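Local coordinates for tripartite terminase subunit 3 (Human herpesvirus 5, PDB 3N4P), which is the large terminase subunit of the DNA-packaging motor, here its C-terminal nuclease domain, which probably cuts viral DNA as genomes are loaded into capsids, at residues F59-Y64 with Y130-R135; L134-E139 with V166-T171; Y64-P69 with V261-Y266. All coordinates share one frame; numbering follows the deposited sequence.

All three contacts are built on one mixed beta-sheet of the nuclease domain. Contact 1 pairs the starts of strands 62-67 and 133-138, contact 2 carries strand 133-138 on to its other neighbour, strand 165-172, and contact 3 packs helix 256-267 on strand 62-67. Centres of contacts 1 and 2 are 13 Å apart, those of 1 and 3 14 Å, and those of 2 and 3 10 Å. Along the chain come 59-69, 130-139, 166-171 and lastly 261-266, so contact 2 is nested within the loop that contact 3 closes. The two parallel strands of contact 1 run on to Asp68 and Glu139, which together bind magnesium.

Contact 1: residues F59-Y64 with Y130-R135; sequences FGKTLY and YLDELR
Thr62, Leu63 and Tyr64 pair with Glu133, Leu134 and Arg135 as neighbouring parallel strands of the nuclease domain's mixed sheet, their directions 21° apart. Leu63 N bonds to Glu133 O, and Leu63 O takes Arg135 N. The close packing lies on the leucine face. There Leu63 CD1 meets Leu134 CD2 side by side at 3.7 Å, while Leu63 CG rests on Leu131 CD1; helix 109-127 covers this layer through Val124 and Ile121. At the strand entrance the Phe59 and Tyr130 rings lie obliquely, planes 43° apart. Tyr130 holds its CG between its backbone N and carbonyl carbon (chi1 51°), which brings CE2 to 3.5 Å from Phe59 CB, and its hydroxyl bonds to Tyr95.

Lys61 and Asp132 make the solvent side, exposed and loosely joined: their charged ends do not meet, Asp132 OD1 merely touches Lys61 CB, and a backbone bond from Asp132 N to Lys61 O (2.8 Å) joins the chains. On the threonine face, which is partly exposed, the arginine chain runs extended alongside the Tyr64 ring, with Arg135 CD 3.3 Å from Tyr64 CE2. Arg135 NH1 goes to the carbonyl of Ala273, and Glu133 OE2 to Arg165. Glu133 OE1 is gripped from opposite faces of its carboxylate: Arg135 NE approaches from above the plane at 3.2 Å, and Thr62 OG1 donates from the anti side, tilted well out of plane, at 2.8 Å.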
loop_
_atom_site.group_PDB
_atom_site.type_symbol
_atom_site.label_atom_id
_atom_site.label_comp_id
_atom_site.label_asym_id
_atom_site.label_seq_id
_atom_site.Cartn_x
_atom_site.Cartn_y
_atom_site.Cartn_z
ATOM N N PHE B 59 -5.156 -1.657 15.515
ATOM C CA PHE B 59 -5.999 -0.599 14.931
ATOM C C PHE B 59 -6.719 0.226 15.961
ATOM O O PHE B 59 -7.225 -0.291 16.967
ATOM C CB PHE B 59 -7.028 -1.175 13.948
ATOM C CG PHE B 59 -6.413 -1.694 12.690
ATOM C CD1 PHE B 59 -5.832 -2.967 12.657
ATOM C CD2 PHE B 59 -6.386 -0.917 11.555
ATOM C CE1 PHE B 59 -5.235 -3.462 11.492
ATOM C CE2 PHE B 59 -5.797 -1.401 10.385
ATOM C CZ PHE B 59 -5.182 -2.682 10.373
ATOM N N GLY B 60 -6.830 1.518 15.714
ATOM C CA GLY B 60 -7.735 2.275 16.571
ATOM C C GLY B 60 -9.179 1.783 16.353
ATOM O O GLY B 60 -9.524 1.376 15.255
ATOM N N LYS B 61 -10.014 1.791 17.409
ATOM C CA LYS B 61 -11.387 1.328 17.263
ATOM C C LYS B 61 -12.379 2.458 17.010
ATOM O O LYS B 61 -13.593 2.233 16.866
ATOM C CB LYS B 61 -11.783 0.446 18.452
ATOM C CG LYS B 61 -10.713 -0.613 18.644
ATOM C CD LYS B 61 -11.168 -1.696 19.581
ATOM C CE LYS B 61 -10.362 -2.946 19.260
ATOM N NZ LYS B 61 -10.161 -3.770 20.506
ATOM N N THR B 62 -11.853 3.662 16.913
ATOM C CA THR B 62 -12.690 4.784 16.710
ATOM C C THR B 62 -12.562 5.376 15.327
ATOM O O THR B 62 -11.486 5.736 14.921
ATOM C CB THR B 62 -12.411 5.859 17.773
ATOM O OG1 THR B 62 -12.772 5.333 19.041
ATOM C CG2 THR B 62 -13.304 7.071 17.532
ATOM N N LEU B 63 -13.685 5.532 14.631
ATOM C CA LEU B 63 -13.721 6.260 13.343
ATOM C C LEU B 63 -13.906 7.771 13.593
ATOM O O LEU B 63 -14.918 8.178 14.117
ATOM C CB LEU B 63 -14.943 5.776 12.530
ATOM C CG LEU B 63 -14.880 5.481 11.064
ATOM C CD1 LEU B 63 -16.225 5.656 10.238
ATOM C CD2 LEU B 63 -13.595 6.045 10.331
ATOM N N TYR B 64 -12.968 8.610 13.223
ATOM C CA TYR B 64 -13.130 10.063 13.309
ATOM C C TYR B 64 -13.623 10.567 11.951
ATOM O O TYR B 64 -13.001 10.261 10.911
ATOM C CB TYR B 64 -11.758 10.727 13.662
ATOM C CG TYR B 64 -11.337 10.340 15.055
ATOM C CD1 TYR B 64 -10.665 9.140 15.284
ATOM C CD2 TYR B 64 -11.742 11.104 16.170
ATOM C CE1 TYR B 64 -10.299 8.737 16.630
ATOM C CE2 TYR B 64 -11.392 10.726 17.542
ATOM C CZ TYR B 64 -10.687 9.522 17.747
ATOM O OH TYR B 64 -10.380 9.089 19.035
ATOM N N TYR B 130 -13.894 -4.047 13.466
ATOM C CA TYR B 130 -13.209 -3.757 14.707
ATOM C C TYR B 130 -13.593 -2.353 15.164
ATOM O O TYR B 130 -13.343 -2.015 16.299
ATOM C CB TYR B 130 -11.673 -3.899 14.559
ATOM C CG TYR B 130 -11.082 -3.155 13.395
ATOM C CD1 TYR B 130 -11.011 -3.744 12.125
ATOM C CD2 TYR B 130 -10.615 -1.860 13.539
ATOM C CE1 TYR B 130 -10.478 -3.077 11.061
ATOM C CE2 TYR B 130 -10.132 -1.162 12.428
ATOM C CZ TYR B 130 -10.023 -1.792 11.217
ATOM O OH TYR B 130 -9.510 -1.123 10.127
ATOM N N LEU B 131 -14.183 -1.535 14.269
ATOM C CA LEU B 131 -14.486 -0.168 14.622
ATOM C C LEU B 131 -15.743 -0.216 15.507
ATOM O O LEU B 131 -16.765 -0.739 15.071
ATOM C CB LEU B 131 -14.782 0.619 13.373
ATOM C CG LEU B 131 -13.622 0.897 12.439
ATOM C CD1 LEU B 131 -14.086 1.774 11.258
ATOM C CD2 LEU B 131 -12.392 1.516 13.107
ATOM N N ASP B 132 -15.639 0.277 16.750
ATOM C CA ASP B 132 -16.751 0.184 17.707
ATOM C C ASP B 132 -17.344 1.501 18.213
ATOM O O ASP B 132 -18.303 1.465 19.006
ATOM C CB ASP B 132 -16.435 -0.796 18.884
ATOM C CG ASP B 132 -15.432 -0.229 19.960
ATOM O OD1 ASP B 132 -14.724 0.815 19.769
ATOM O OD2 ASP B 132 -15.352 -0.892 21.042
ATOM N N GLU B 133 -16.820 2.630 17.720
ATOM C CA GLU B 133 -17.271 3.995 18.059
ATOM C C GLU B 133 -17.101 4.981 16.897
ATOM O O GLU B 133 -16.172 4.850 16.119
ATOM C CB GLU B 133 -16.444 4.483 19.238
ATOM C CG GLU B 133 -16.797 5.830 19.903
ATOM C CD GLU B 133 -15.858 6.098 21.110
ATOM O OE1 GLU B 133 -14.632 6.420 20.902
ATOM O OE2 GLU B 133 -16.323 5.959 22.274
ATOM N N LEU B 134 -17.987 5.966 16.802
ATOM C CA LEU B 134 -17.887 7.083 15.849
ATOM C C LEU B 134 -17.760 8.420 16.510
ATOM O O LEU B 134 -18.522 8.712 17.406
ATOM C CB LEU B 134 -19.174 7.239 15.087
ATOM C CG LEU B 134 -19.294 6.558 13.778
ATOM C CD1 LEU B 134 -20.840 6.634 13.417
ATOM C CD2 LEU B 134 -18.322 7.252 12.764
ATOM N N ARG B 135 -16.876 9.263 16.010
ATOM C CA ARG B 135 -16.724 10.597 16.517
ATOM C C ARG B 135 -16.741 11.526 15.365
ATOM O O ARG B 135 -15.887 11.436 14.481
ATOM C CB ARG B 135 -15.412 10.733 17.231
ATOM C CG ARG B 135 -15.488 10.244 18.626
ATOM C CD ARG B 135 -14.124 10.278 19.370
ATOM N NE ARG B 135 -14.368 9.614 20.637
ATOM C CZ ARG B 135 -14.245 10.164 21.855
ATOM N NH1 ARG B 135 -13.743 11.404 22.024
ATOM N NH2 ARG B 135 -14.590 9.435 22.923
#

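Contact 2: residues L134-E139 with V166-T171; sequences LRIAVE and VLFYHT
Ile136 and Leu167 bury the most surface here, one on each face of the sheet, with Phe168 beside the isoleucine. Ile136 lies beside Phe168, pointing the same way, with both branches in use: CG2, anti to the backbone N, comes to 3.4 Å from Phe168 CE2, and CD1, at the end of the other branch, reaches Phe168 CZ at 3.7 Å. That same CD1 also touches Val166 CG1 (3.8 Å). Val138 CG2 adds a longer contact at the edge of the phenylalanine ring. Helix 144-161 covers this face, with Ala151 and Arg155 against Phe168; it is the crossover helix of a beta-alpha-beta unit in which strands 133-138 and 165-172 lie adjacent and parallel.

On the other face Leu167 sends CD2 over one face of the Arg135 guanidinium, off-centre toward its rim and 3.7 Å from Arg135 NH2; Arg135 NH1 bonds to Ala273 O. Phe276 of strand 276-277 touches both side chains. The Leu167 backbone donates from N to Leu134 O and accepts at O from Ile136 N, each at 3.0 Å. Two residues further on, Tyr169 N donates (2.9 Å) to O of Ile136, which comes three residues before Glu139, a magnesium ligand.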
loop_
_atom_site.group_PDB
_atom_site.type_symbol
_atom_site.label_atom_id
_atom_site.label_comp_id
_atom_site.label_asym_id
_atom_site.label_seq_id
_atom_site.Cartn_x
_atom_site.Cartn_y
_atom_site.Cartn_z
ATOM N N LEU B 134 -17.987 5.966 16.802
ATOM C CA LEU B 134 -17.887 7.083 15.849
ATOM C C LEU B 134 -17.760 8.420 16.510
ATOM O O LEU B 134 -18.522 8.712 17.406
ATOM C CB LEU B 134 -19.174 7.239 15.087
ATOM C CG LEU B 134 -19.294 6.558 13.778
ATOM C CD1 LEU B 134 -20.840 6.634 13.417
ATOM C CD2 LEU B 134 -18.322 7.252 12.764
ATOM N N ARG B 135 -16.876 9.263 16.010
ATOM C CA ARG B 135 -16.724 10.597 16.517
ATOM C C ARG B 135 -16.741 11.526 15.365
ATOM O O ARG B 135 -15.887 11.436 14.481
ATOM C CB ARG B 135 -15.412 10.733 17.231
ATOM C CG ARG B 135 -15.488 10.244 18.626
ATOM C CD ARG B 135 -14.124 10.278 19.370
ATOM N NE ARG B 135 -14.368 9.614 20.637
ATOM C CZ ARG B 135 -14.245 10.164 21.855
ATOM N NH1 ARG B 135 -13.743 11.404 22.024
ATOM N NH2 ARG B 135 -14.590 9.435 22.923
ATOM N N ILE B 136 -17.697 12.446 15.382
ATOM C CA ILE B 136 -18.030 13.224 14.206
ATOM C C ILE B 136 -17.970 14.704 14.522
ATOM O O ILE B 136 -18.572 15.136 15.461
ATOM C CB ILE B 136 -19.474 12.850 13.718
ATOM C CG1 ILE B 136 -19.537 11.358 13.406
ATOM C CG2 ILE B 136 -19.918 13.681 12.481
ATOM C CD1 ILE B 136 -21.000 10.833 13.227
ATOM N N ALA B 137 -17.274 15.475 13.701
ATOM C CA ALA B 137 -17.335 16.925 13.782
ATOM C C ALA B 137 -18.000 17.531 12.561
ATOM O O ALA B 137 -17.587 17.255 11.434
ATOM C CB ALA B 137 -15.876 17.469 13.867
ATOM N N VAL B 138 -18.916 18.442 12.739
ATOM C CA VAL B 138 -19.607 19.046 11.604
ATOM C C VAL B 138 -19.302 20.517 11.738
ATOM O O VAL B 138 -19.724 21.128 12.707
ATOM C CB VAL B 138 -21.178 18.908 11.676
ATOM C CG1 VAL B 138 -21.840 19.553 10.456
ATOM C CG2 VAL B 138 -21.665 17.459 11.748
ATOM N N GLU B 139 -18.615 21.095 10.760
ATOM C CA GLU B 139 -18.322 22.508 10.784
ATOM C C GLU B 139 -19.563 23.317 10.611
ATOM O O GLU B 139 -20.336 23.083 9.706
ATOM C CB GLU B 139 -17.367 22.926 9.663
ATOM C CG GLU B 139 -16.464 24.133 10.070
ATOM C CD GLU B 139 -16.358 25.213 8.992
ATOM O OE1 GLU B 139 -16.517 26.413 9.328
ATOM O OE2 GLU B 139 -16.120 24.862 7.810
ATOM N N VAL B 166 -22.372 6.854 18.919
ATOM C CA VAL B 166 -22.084 8.034 18.106
ATOM C C VAL B 166 -21.862 9.206 19.059
ATOM O O VAL B 166 -22.626 9.365 20.023
ATOM C CB VAL B 166 -23.297 8.365 17.235
ATOM C CG1 VAL B 166 -22.865 8.959 15.982
ATOM C CG2 VAL B 166 -24.043 7.098 16.900
ATOM N N LEU B 167 -20.827 9.996 18.820
ATOM C CA LEU B 167 -20.476 11.181 19.625
ATOM C C LEU B 167 -20.229 12.290 18.635
ATOM O O LEU B 167 -19.759 12.031 17.555
ATOM C CB LEU B 167 -19.183 10.972 20.396
ATOM C CG LEU B 167 -19.198 10.105 21.655
ATOM C CD1 LEU B 167 -19.117 8.614 21.377
ATOM C CD2 LEU B 167 -18.086 10.523 22.555
ATOM N N PHE B 168 -20.559 13.512 18.989
ATOM C CA PHE B 168 -20.406 14.625 18.092
ATOM C C PHE B 168 -19.545 15.643 18.808
ATOM O O PHE B 168 -19.484 15.670 20.036
ATOM C CB PHE B 168 -21.738 15.233 17.682
ATOM C CG PHE B 168 -22.406 14.510 16.567
ATOM C CD1 PHE B 168 -23.226 13.428 16.819
ATOM C CD2 PHE B 168 -22.210 14.898 15.246
ATOM C CE1 PHE B 168 -23.875 12.744 15.776
ATOM C CE2 PHE B 168 -22.852 14.209 14.187
ATOM C CZ PHE B 168 -23.675 13.129 14.455
ATOM N N TYR B 169 -18.810 16.433 18.044
ATOM C CA TYR B 169 -17.919 17.423 18.662
ATOM C C TYR B 169 -18.916 18.458 19.147
ATOM O O TYR B 169 -19.758 18.873 18.348
ATOM C CB TYR B 169 -17.040 18.059 17.609
ATOM C CG TYR B 169 -15.973 18.937 18.186
ATOM C CD1 TYR B 169 -14.645 18.482 18.265
ATOM C CD2 TYR B 169 -16.256 20.226 18.638
ATOM C CE1 TYR B 169 -13.637 19.292 18.809
ATOM C CE2 TYR B 169 -15.231 21.048 19.194
ATOM C CZ TYR B 169 -13.945 20.575 19.264
ATOM O OH TYR B 169 -12.951 21.365 19.792
ATOM N N HIS B 170 -18.874 18.835 20.421
ATOM C CA HIS B 170 -19.816 19.856 20.961
ATOM C C HIS B 170 -19.082 21.107 21.358
ATOM O O HIS B 170 -17.966 21.050 21.896
ATOM C CB HIS B 170 -20.606 19.339 22.148
ATOM C CG HIS B 170 -21.778 18.508 21.756
ATOM N ND1 HIS B 170 -23.084 18.879 22.016
ATOM C CD2 HIS B 170 -21.845 17.321 21.113
ATOM C CE1 HIS B 170 -23.900 17.953 21.554
ATOM N NE2 HIS B 170 -23.173 16.997 21.003
ATOM N N THR B 171 -19.701 22.243 21.070
ATOM C CA THR B 171 -19.116 23.519 21.475
ATOM C C THR B 171 -20.196 24.384 22.137
ATOM O O THR B 171 -21.353 24.352 21.740
ATOM C CB THR B 171 -18.459 24.282 20.292
ATOM O OG1 THR B 171 -19.468 24.971 19.549
ATOM C CG2 THR B 171 -17.810 23.344 19.364
#

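Contact 3: residues Y64-P69 with V261-Y266; sequences YVYLDP and VIMATY
Tyr66 and Met263 carry this contact, the tyrosine ring presenting one face to the first carbons of the methionine. At its root, Tyr66 CB packs on the helix backbone and on a methyl group, 3.9 Å from Ala264 N and 4.1 Å from Ala264 CB. The tyrosine CG is anti to the backbone N (chi1 176°), which carries the ring along the helix flank to Met263. CG and CD1 then meet Met263 CB, at 3.8 Å and 3.7 Å, and CD2, CE1 and CE2 touch it too. That carbon sits almost exactly over the ring centre, 3.6 Å from the centroid and 8° off the normal, a CH-pi contact.

The ring belongs to strand 62-67 of the mixed sheet, on which helix 256-267 packs, its residues 261-266 running at 143° to residues 64-67. The small Ala264 faces the strand here, consistent with segment axes 7.1 Å apart. Farther out along the tyrosine, CZ lies 3.8 Å from Met263 CG, and OH is slightly farther from the same carbon. Met263 then bends at chi2, its end leading away from the strand among Lys188 and Ala191 of helix 187-200. Tyr66 also touches Glu139, which binds magnesium together with Asp68, two residues after Tyr66.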
loop_
_atom_site.group_PDB
_atom_site.type_symbol
_atom_site.label_atom_id
_atom_site.label_comp_id
_atom_site.label_asym_id
_atom_site.label_seq_id
_atom_site.Cartn_x
_atom_site.Cartn_y
_atom_site.Cartn_z
ATOM N N TYR B 64 -12.968 8.610 13.223
ATOM C CA TYR B 64 -13.130 10.063 13.309
ATOM C C TYR B 64 -13.623 10.567 11.951
ATOM O O TYR B 64 -13.001 10.261 10.911
ATOM C CB TYR B 64 -11.758 10.727 13.662
ATOM C CG TYR B 64 -11.337 10.340 15.055
ATOM C CD1 TYR B 64 -10.665 9.140 15.284
ATOM C CD2 TYR B 64 -11.742 11.104 16.170
ATOM C CE1 TYR B 64 -10.299 8.737 16.630
ATOM C CE2 TYR B 64 -11.392 10.726 17.542
ATOM C CZ TYR B 64 -10.687 9.522 17.747
ATOM O OH TYR B 64 -10.380 9.089 19.035
ATOM N N VAL B 65 -14.700 11.337 11.917
ATOM C CA VAL B 65 -15.053 11.962 10.645
ATOM C C VAL B 65 -15.259 13.496 10.723
ATOM O O VAL B 65 -15.707 14.013 11.715
ATOM C CB VAL B 65 -16.355 11.292 9.922
ATOM C CG1 VAL B 65 -16.852 9.952 10.508
ATOM C CG2 VAL B 65 -17.393 12.280 9.674
ATOM N N TYR B 66 -15.070 14.198 9.617
ATOM C CA TYR B 66 -15.313 15.622 9.612
ATOM C C TYR B 66 -15.991 15.969 8.333
ATOM O O TYR B 66 -15.579 15.486 7.285
ATOM C CB TYR B 66 -13.947 16.308 9.533
ATOM C CG TYR B 66 -13.975 17.787 9.424
ATOM C CD1 TYR B 66 -14.030 18.587 10.575
ATOM C CD2 TYR B 66 -13.858 18.419 8.183
ATOM C CE1 TYR B 66 -13.993 20.002 10.490
ATOM C CE2 TYR B 66 -13.845 19.824 8.085
ATOM C CZ TYR B 66 -13.906 20.598 9.239
ATOM O OH TYR B 66 -13.872 21.968 9.154
ATOM N N LEU B 67 -16.923 16.911 8.391
ATOM C CA LEU B 67 -17.446 17.471 7.170
ATOM C C LEU B 67 -17.738 18.934 7.336
ATOM O O LEU B 67 -17.994 19.414 8.433
ATOM C CB LEU B 67 -18.725 16.736 6.704
ATOM C CG LEU B 67 -19.932 16.816 7.633
ATOM C CD1 LEU B 67 -21.337 16.739 6.883
ATOM C CD2 LEU B 67 -19.824 15.676 8.618
ATOM N N ASP B 68 -17.723 19.633 6.215
ATOM C CA ASP B 68 -18.013 21.066 6.171
ATOM C C ASP B 68 -19.150 21.317 5.225
ATOM O O ASP B 68 -18.917 21.567 4.039
ATOM C CB ASP B 68 -16.772 21.849 5.686
ATOM C CG ASP B 68 -17.052 23.357 5.509
ATOM O OD1 ASP B 68 -18.178 23.843 5.797
ATOM O OD2 ASP B 68 -16.127 24.069 5.082
ATOM N N PRO B 69 -20.396 21.257 5.727
ATOM C CA PRO B 69 -21.483 21.364 4.757
ATOM C C PRO B 69 -21.441 22.723 4.073
ATOM O O PRO B 69 -21.234 23.753 4.738
ATOM C CB PRO B 69 -22.769 21.200 5.602
ATOM C CG PRO B 69 -22.347 21.399 7.022
ATOM C CD PRO B 69 -20.866 21.086 7.115
ATOM N N VAL B 261 -9.701 16.059 5.351
ATOM C CA VAL B 261 -8.767 15.064 5.834
ATOM C C VAL B 261 -7.850 15.709 6.908
ATOM O O VAL B 261 -7.609 15.152 7.944
ATOM C CB VAL B 261 -7.914 14.557 4.623
ATOM C CG1 VAL B 261 -6.660 13.726 5.065
ATOM C CG2 VAL B 261 -8.838 13.824 3.635
ATOM N N ILE B 262 -7.336 16.889 6.644
ATOM C CA ILE B 262 -6.494 17.561 7.617
ATOM C C ILE B 262 -7.202 17.637 9.009
ATOM O O ILE B 262 -6.598 17.366 10.022
ATOM C CB ILE B 262 -6.071 18.938 7.062
ATOM C CG1 ILE B 262 -5.123 18.729 5.880
ATOM C CG2 ILE B 262 -5.371 19.810 8.129
ATOM C CD1 ILE B 262 -4.726 19.959 5.153
ATOM N N MET B 263 -8.505 17.894 9.027
ATOM C CA MET B 263 -9.210 18.128 10.266
ATOM C C MET B 263 -9.616 16.823 10.931
ATOM O O MET B 263 -9.484 16.683 12.135
ATOM C CB MET B 263 -10.414 19.028 10.041
ATOM C CG MET B 263 -10.088 20.385 9.566
ATOM S SD MET B 263 -8.908 21.318 10.671
ATOM C CE MET B 263 -8.589 22.608 9.471
ATOM N N ALA B 264 -10.079 15.852 10.168
ATOM C CA ALA B 264 -10.344 14.573 10.808
ATOM C C ALA B 264 -9.064 14.067 11.483
ATOM O O ALA B 264 -9.117 13.584 12.616
ATOM C CB ALA B 264 -10.905 13.545 9.815
ATOM N N THR B 265 -7.926 14.166 10.806
ATOM C CA THR B 265 -6.671 13.663 11.384
ATOM C C THR B 265 -6.297 14.436 12.650
ATOM O O THR B 265 -5.978 13.837 13.669
ATOM C CB THR B 265 -5.514 13.630 10.334
ATOM O OG1 THR B 265 -5.239 14.953 9.840
ATOM C CG2 THR B 265 -5.927 12.780 9.147
ATOM N N TYR B 266 -6.398 15.757 12.595
ATOM C CA TYR B 266 -6.206 16.635 13.719
ATOM C C TYR B 266 -7.099 16.337 14.955
ATOM O O TYR B 266 -6.604 16.344 16.105
ATOM C CB TYR B 266 -6.473 18.048 13.243
ATOM C CG TYR B 266 -6.185 19.129 14.240
ATOM C CD1 TYR B 266 -4.856 19.390 14.644
ATOM C CD2 TYR B 266 -7.220 19.927 14.752
ATOM C CE1 TYR B 266 -4.557 20.384 15.542
ATOM C CE2 TYR B 266 -6.925 20.960 15.657
ATOM C CZ TYR B 266 -5.586 21.165 16.052
ATOM O OH TYR B 266 -5.245 22.160 16.937
#